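Local coordinates for protein monoglyceride lipase (Saccharomyces cerevisiae, PDB 4ZWN) that hydrolyses monoacylglycerols to free fatty acids and glycerol, preferring monounsaturated species, and also takes part in the breakdown of fatty acid ethyl esters, at residues 266-271 against 278-283; 172-177 against 245-250. The protein carries 2 engineered substitutions. One frame throughout, in Å; residues are numbered along the deposited sequence.

Interaction 1 of 2, residues 266-271 against 278-283; sequences IMHGQD and KGSEKF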
loop_
_atom_site.group_PDB
_atom_site.type_symbol
_atom_site.label_atom_id
_atom_site.label_comp_id
_atom_site.label_asym_id
_atom_site.label_seq_id
_atom_site.Cartn_x
_atom_site.Cartn_y
_atom_site.Cartn_z
ATOM N N ILE A 266 11.358 -4.021 2.511
ATOM C CA ILE A 266 10.847 -2.674 2.310
ATOM C C ILE A 266 11.556 -2.023 1.134
ATOM O O ILE A 266 12.804 -2.071 1.045
ATOM C CB ILE A 266 11.000 -1.800 3.572
ATOM C CG1 ILE A 266 10.064 -2.298 4.693
ATOM C CG2 ILE A 266 10.687 -0.346 3.246
ATOM C CD1 ILE A 266 10.192 -1.552 6.020
ATOM N N MET A 267 10.772 -1.444 0.218
ATOM C CA MET A 267 11.377 -0.726 -0.906
ATOM C C MET A 267 10.959 0.738 -0.817
ATOM O O MET A 267 9.763 1.055 -0.672
ATOM C CB MET A 267 10.976 -1.335 -2.218
ATOM C CG MET A 267 11.158 -2.813 -2.174
ATOM S SD MET A 267 10.248 -3.809 -3.323
ATOM C CE MET A 267 11.018 -5.373 -2.928
ATOM N N HIS A 268 11.943 1.628 -0.912
ATOM C CA HIS A 268 11.750 3.023 -0.558
ATOM C C HIS A 268 12.644 3.903 -1.408
ATOM O O HIS A 268 13.858 3.708 -1.424
ATOM C CB HIS A 268 12.049 3.216 0.934
ATOM C CG HIS A 268 11.407 4.426 1.535
ATOM N ND1 HIS A 268 10.900 4.434 2.816
ATOM C CD2 HIS A 268 11.169 5.662 1.030
ATOM C CE1 HIS A 268 10.381 5.617 3.076
ATOM N NE2 HIS A 268 10.528 6.382 2.012
ATOM N N GLY A 269 12.054 4.890 -2.074
ATOM C CA GLY A 269 12.833 5.821 -2.867
ATOM C C GLY A 269 13.743 6.651 -1.984
ATOM O O GLY A 269 13.317 7.154 -0.945
ATOM N N GLN A 270 15.002 6.772 -2.387
ATOM C CA GLN A 270 15.979 7.513 -1.609
ATOM C C GLN A 270 15.598 8.987 -1.542
ATOM O O GLN A 270 15.828 9.647 -0.530
ATOM C CB GLN A 270 17.375 7.341 -2.209
ATOM C CG GLN A 270 18.477 8.039 -1.425
ATOM C CD GLN A 270 18.670 7.456 -0.038
ATOM O OE1 GLN A 270 19.176 6.343 0.114
ATOM N NE2 GLN A 270 18.272 8.209 0.982
ATOM N N ASP A 271 14.996 9.492 -2.616
ATOM C CA ASP A 271 14.635 10.905 -2.693
ATOM C C ASP A 271 13.195 11.163 -2.260
ATOM O O ASP A 271 12.632 12.220 -2.556
ATOM C CB ASP A 271 14.848 11.430 -4.112
ATOM C CG ASP A 271 16.291 11.340 -4.551
ATOM O OD1 ASP A 271 17.172 11.235 -3.671
ATOM O OD2 ASP A 271 16.546 11.378 -5.774
ATOM N N LYS A 278 14.061 7.315 6.881
ATOM C CA LYS A 278 14.482 7.024 8.251
ATOM C C LYS A 278 13.559 6.012 8.928
ATOM O O LYS A 278 14.007 5.188 9.722
ATOM C CB LYS A 278 14.535 8.312 9.081
ATOM C CG LYS A 278 15.749 9.201 8.807
ATOM C CD LYS A 278 15.678 10.502 9.613
ATOM C CE LYS A 278 16.890 11.393 9.368
ATOM N NZ LYS A 278 17.067 11.736 7.926
ATOM N N GLY A 279 12.269 6.076 8.606
ATOM C CA GLY A 279 11.294 5.165 9.178
ATOM C C GLY A 279 11.529 3.723 8.772
ATOM O O GLY A 279 11.480 2.816 9.604
ATOM N N SER A 280 11.790 3.512 7.486
ATOM C CA SER A 280 12.065 2.179 6.966
ATOM C C SER A 280 13.395 1.634 7.491
ATOM O O SER A 280 13.512 0.445 7.792
ATOM C CB SER A 280 12.070 2.193 5.434
ATOM O OG SER A 280 10.822 2.624 4.916
ATOM N N GLU A 281 14.396 2.503 7.599
ATOM C CA GLU A 281 15.705 2.086 8.096
ATOM C C GLU A 281 15.613 1.566 9.527
ATOM O O GLU A 281 16.192 0.530 9.854
ATOM C CB GLU A 281 16.706 3.240 8.023
ATOM C CG GLU A 281 17.094 3.633 6.606
ATOM C CD GLU A 281 17.877 4.928 6.551
ATOM O OE1 GLU A 281 17.825 5.702 7.532
ATOM O OE2 GLU A 281 18.545 5.174 5.526
ATOM N N LYS A 282 14.875 2.279 10.370
ATOM C CA LYS A 282 14.749 1.897 11.771
ATOM C C LYS A 282 13.862 0.668 11.942
ATOM O O LYS A 282 14.102 -0.155 12.823
ATOM C CB LYS A 282 14.203 3.060 12.600
ATOM C CG LYS A 282 14.175 2.792 14.098
ATOM C CD LYS A 282 13.731 4.029 14.866
ATOM C CE LYS A 282 13.739 3.789 16.370
ATOM N NZ LYS A 282 12.756 2.748 16.780
ATOM N N PHE A 283 12.839 0.542 11.101
ATOM C CA PHE A 283 11.935 -0.602 11.189
ATOM C C PHE A 283 12.669 -1.913 10.921
ATOM O O PHE A 283 12.499 -2.886 11.654
ATOM C CB PHE A 283 10.760 -0.456 10.216
ATOM C CG PHE A 283 9.790 -1.603 10.278
ATOM C CD1 PHE A 283 8.792 -1.631 11.236
ATOM C CD2 PHE A 283 9.892 -2.665 9.394
ATOM C CE1 PHE A 283 7.910 -2.689 11.304
ATOM C CE2 PHE A 283 9.014 -3.726 9.459
ATOM C CZ PHE A 283 8.021 -3.738 10.415
#
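His268 turns its ring away from its own backbone N (chi1 -158°) and Ser280 sets OG beside its backbone N (chi1 -60°), so that the imidazole edge and the hydroxyl meet between a strand and a helix. Both belong to a beta-alpha-beta unit of the alpha/beta-hydrolase fold, in which strand 264-269 leads through helix 277-286 to strand 292-297. Strand 266-269 and helix 278-283 run nearly antiparallel, their axes 9.4 Å apart at closest approach and at 155°. Ser280 OG lies in the plane of the imidazole and forms a nearly straight hydrogen bond with His268 ND1, at 2.8 Å; either atom could be the donor. Serine suits this buried helix face, being small enough to let the strand come close yet able to answer the ring nitrogen. At the other end of the ring, NE2 bonds to the backbone O of Asn275, so both nitrogens are held and the ring's rotation is fixed. The imidazole also lies beside Asp272 of the inferred charge-relay system, as a second-shell neighbour. A leucine in place of His268 would probably leave the buried Ser280 OG and the Asn275 carbonyl without this shared partner. Ile266, branched and apolar, serves both neighbours on the helix: its CG2 packs 3.4 Å from Ser280 OG, while the Ile266 side chain crosses that of Phe283 at about a right angle, its CD1 3.6 Å from Phe283 CD2.

Interaction 2 of 2, residues 172-177 against 245-250; sequences LIILHP and KLYKNE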
loop_
_atom_site.group_PDB
_atom_site.type_symbol
_atom_site.label_atom_id
_atom_site.label_comp_id
_atom_site.label_asym_id
_atom_site.label_seq_id
_atom_site.Cartn_x
_atom_site.Cartn_y
_atom_site.Cartn_z
ATOM N N LEU A 172 4.298 4.403 5.348
ATOM C CA LEU A 172 4.078 5.567 6.191
ATOM C C LEU A 172 4.421 5.240 7.634
ATOM O O LEU A 172 3.594 4.709 8.376
ATOM C CB LEU A 172 2.633 6.051 6.089
ATOM C CG LEU A 172 2.250 7.222 6.998
ATOM C CD1 LEU A 172 3.081 8.447 6.682
ATOM C CD2 LEU A 172 0.773 7.533 6.867
ATOM N N ILE A 173 5.652 5.549 8.020
ATOM C CA ILE A 173 6.076 5.386 9.401
ATOM C C ILE A 173 6.259 6.773 10.020
ATOM O O ILE A 173 5.580 7.122 10.985
ATOM C CB ILE A 173 7.368 4.550 9.497
ATOM C CG1 ILE A 173 7.105 3.135 8.965
ATOM C CG2 ILE A 173 7.860 4.488 10.927
ATOM C CD1 ILE A 173 8.283 2.184 9.085
ATOM N N ILE A 174 7.158 7.567 9.450
ATOM C CA ILE A 174 7.270 8.977 9.817
ATOM C C ILE A 174 7.314 9.852 8.574
ATOM O O ILE A 174 7.983 9.523 7.593
ATOM C CB ILE A 174 8.525 9.266 10.665
ATOM C CG1 ILE A 174 9.756 8.600 10.045
ATOM C CG2 ILE A 174 8.321 8.807 12.096
ATOM C CD1 ILE A 174 11.063 9.076 10.631
ATOM N N LEU A 175 6.602 10.971 8.616
ATOM C CA LEU A 175 6.658 11.937 7.528
ATOM C C LEU A 175 8.057 12.531 7.404
ATOM O O LEU A 175 8.775 12.679 8.394
ATOM C CB LEU A 175 5.633 13.054 7.737
ATOM C CG LEU A 175 4.156 12.662 7.726
ATOM C CD1 LEU A 175 3.279 13.880 7.973
ATOM C CD2 LEU A 175 3.798 12.002 6.407
ATOM N N HIS A 176 8.435 12.856 6.173
ATOM C CA HIS A 176 9.682 13.549 5.885
ATOM C C HIS A 176 9.548 15.016 6.279
ATOM O O HIS A 176 8.483 15.606 6.089
ATOM C CB HIS A 176 10.024 13.410 4.399
ATOM C CG HIS A 176 11.393 13.895 4.036
ATOM N ND1 HIS A 176 11.690 15.230 3.867
ATOM C CD2 HIS A 176 12.542 13.220 3.794
ATOM C CE1 HIS A 176 12.965 15.357 3.543
ATOM N NE2 HIS A 176 13.505 14.152 3.493
ATOM N N PRO A 177 10.621 15.608 6.837
ATOM C CA PRO A 177 10.620 17.007 7.287
ATOM C C PRO A 177 10.084 17.985 6.241
ATOM O O PRO A 177 9.413 18.954 6.591
ATOM C CB PRO A 177 12.100 17.278 7.569
ATOM C CG PRO A 177 12.637 15.956 7.975
ATOM C CD PRO A 177 11.902 14.941 7.136
ATOM N N LYS A 245 3.691 4.689 15.945
ATOM C CA LYS A 245 3.780 3.588 16.896
ATOM C C LYS A 245 4.948 2.678 16.545
ATOM O O LYS A 245 5.665 2.198 17.424
ATOM C CB LYS A 245 2.473 2.789 16.920
ATOM C CG LYS A 245 2.535 1.523 17.769
ATOM C CD LYS A 245 1.217 0.766 17.732
ATOM C CE LYS A 245 0.812 0.449 16.300
ATOM N NZ LYS A 245 -0.537 -0.175 16.220
ATOM N N LEU A 246 5.138 2.452 15.251
ATOM C CA LEU A 246 6.232 1.616 14.784
ATOM C C LEU A 246 7.577 2.312 14.967
ATOM O O LEU A 246 8.572 1.672 15.298
ATOM C CB LEU A 246 6.025 1.236 13.317
ATOM C CG LEU A 246 4.842 0.302 13.055
ATOM C CD1 LEU A 246 4.773 -0.092 11.586
ATOM C CD2 LEU A 246 4.926 -0.928 13.949
ATOM N N TYR A 247 7.601 3.627 14.758
ATOM C CA TYR A 247 8.848 4.382 14.818
ATOM C C TYR A 247 9.364 4.521 16.244
ATOM O O TYR A 247 10.566 4.434 16.492
ATOM C CB TYR A 247 8.674 5.770 14.203
ATOM C CG TYR A 247 9.959 6.559 14.173
ATOM C CD1 TYR A 247 10.988 6.208 13.306
ATOM C CD2 TYR A 247 10.151 7.651 15.012
ATOM C CE1 TYR A 247 12.168 6.921 13.273
ATOM C CE2 TYR A 247 11.331 8.371 14.986
ATOM C CZ TYR A 247 12.335 8.000 14.115
ATOM O OH TYR A 247 13.513 8.707 14.083
ATOM N N LYS A 248 8.449 4.748 17.177
ATOM C CA LYS A 248 8.815 4.849 18.579
ATOM C C LYS A 248 9.186 3.474 19.126
ATOM O O LYS A 248 10.137 3.343 19.897
ATOM C CB LYS A 248 7.675 5.470 19.388
ATOM C CG LYS A 248 7.585 4.968 20.819
ATOM C CD LYS A 248 6.729 5.881 21.680
ATOM C CE LYS A 248 7.488 7.141 22.062
ATOM N NZ LYS A 248 8.691 6.825 22.880
ATOM N N ASN A 249 8.443 2.453 18.703
ATOM C CA ASN A 249 8.681 1.071 19.124
ATOM C C ASN A 249 8.778 0.941 20.640
ATOM O O ASN A 249 9.755 0.411 21.171
ATOM C CB ASN A 249 9.952 0.517 18.472
ATOM C CG ASN A 249 10.053 -0.994 18.585
ATOM O OD1 ASN A 249 9.040 -1.689 18.684
ATOM N ND2 ASN A 249 11.279 -1.510 18.578
ATOM N N GLU A 250 7.754 1.437 21.324
ATOM C CA GLU A 250 7.729 1.456 22.778
ATOM C C GLU A 250 7.649 0.043 23.346
ATOM O O GLU A 250 6.806 -0.757 22.935
ATOM C CB GLU A 250 6.552 2.304 23.271
ATOM C CG GLU A 250 6.555 2.579 24.764
ATOM C CD GLU A 250 5.450 3.533 25.179
ATOM O OE1 GLU A 250 4.610 3.884 24.322
ATOM O OE2 GLU A 250 5.423 3.934 26.362
#
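Ile174 lays a methyl over the ring of Tyr247, and the relation between these two side chains sets the character of the contact. CG2 of Ile174 stands over one face of the ring, 3.8 Å from the centroid of Tyr247 and 26° off the ring normal, which makes a CH-pi interaction. The methyl is displaced toward the rim at the base of the ring, where it approaches Tyr247 CG to 3.5 Å. Meanwhile the longer branch reaches farther out along the aromatic system, with CD1 of Ile174 at 3.6 Å from CE1 of Tyr247. The first torsion permits this double touch: CG1 sits between the backbone N and the carbonyl carbon (chi1 47°), so both branches of the isoleucine are presented to the tyrosine. Tyr247 in turn swings its ring out from the helix, with CG opposite the backbone N (chi1 -177°).

Ile173 approaches differently, crossing Tyr247 at about a right angle and touching the root of that side chain. Its CG2 lies 3.6 Å from Tyr247 CB and more loosely, at 4.4 Å, from CB of Leu246, whose side chain continues onto helix 145-156. Beta-branched isoleucines suit this place because each offers a methyl close to the backbone. Tyr247 also makes a cation-pi contact with Lys282. No hydrogen bond joins the two segments; apolar packing sets the middle of the loop after strand 165-169 against the end of helix 233-248, at the two ends of the largely helical excursion that probably forms the cap, as in related alpha/beta-hydrolase lipases.

From the N terminus, the chain reaches 172-177 just after strand 165-169, passes through 67 mainly helical and loop residues, and comes back at 245-250, where interaction 2 closes this long excursion. Next it enters strand 264-269, and interaction 1 closes a much shorter loop, the strand-to-helix connection that carries Asp272. The two closures follow in series, neither nesting nor crossing, yet in space their centres lie only 11 Å apart. Helix 277-286 joins them: Lys282 NZ lies 2.8 Å from Tyr247 O, a probable hydrogen bond, and Ile173 CD1 packs on Gly279 and Phe283. Together they tie both ends of the excursion to helix 277-286, and through it to strand 264-269.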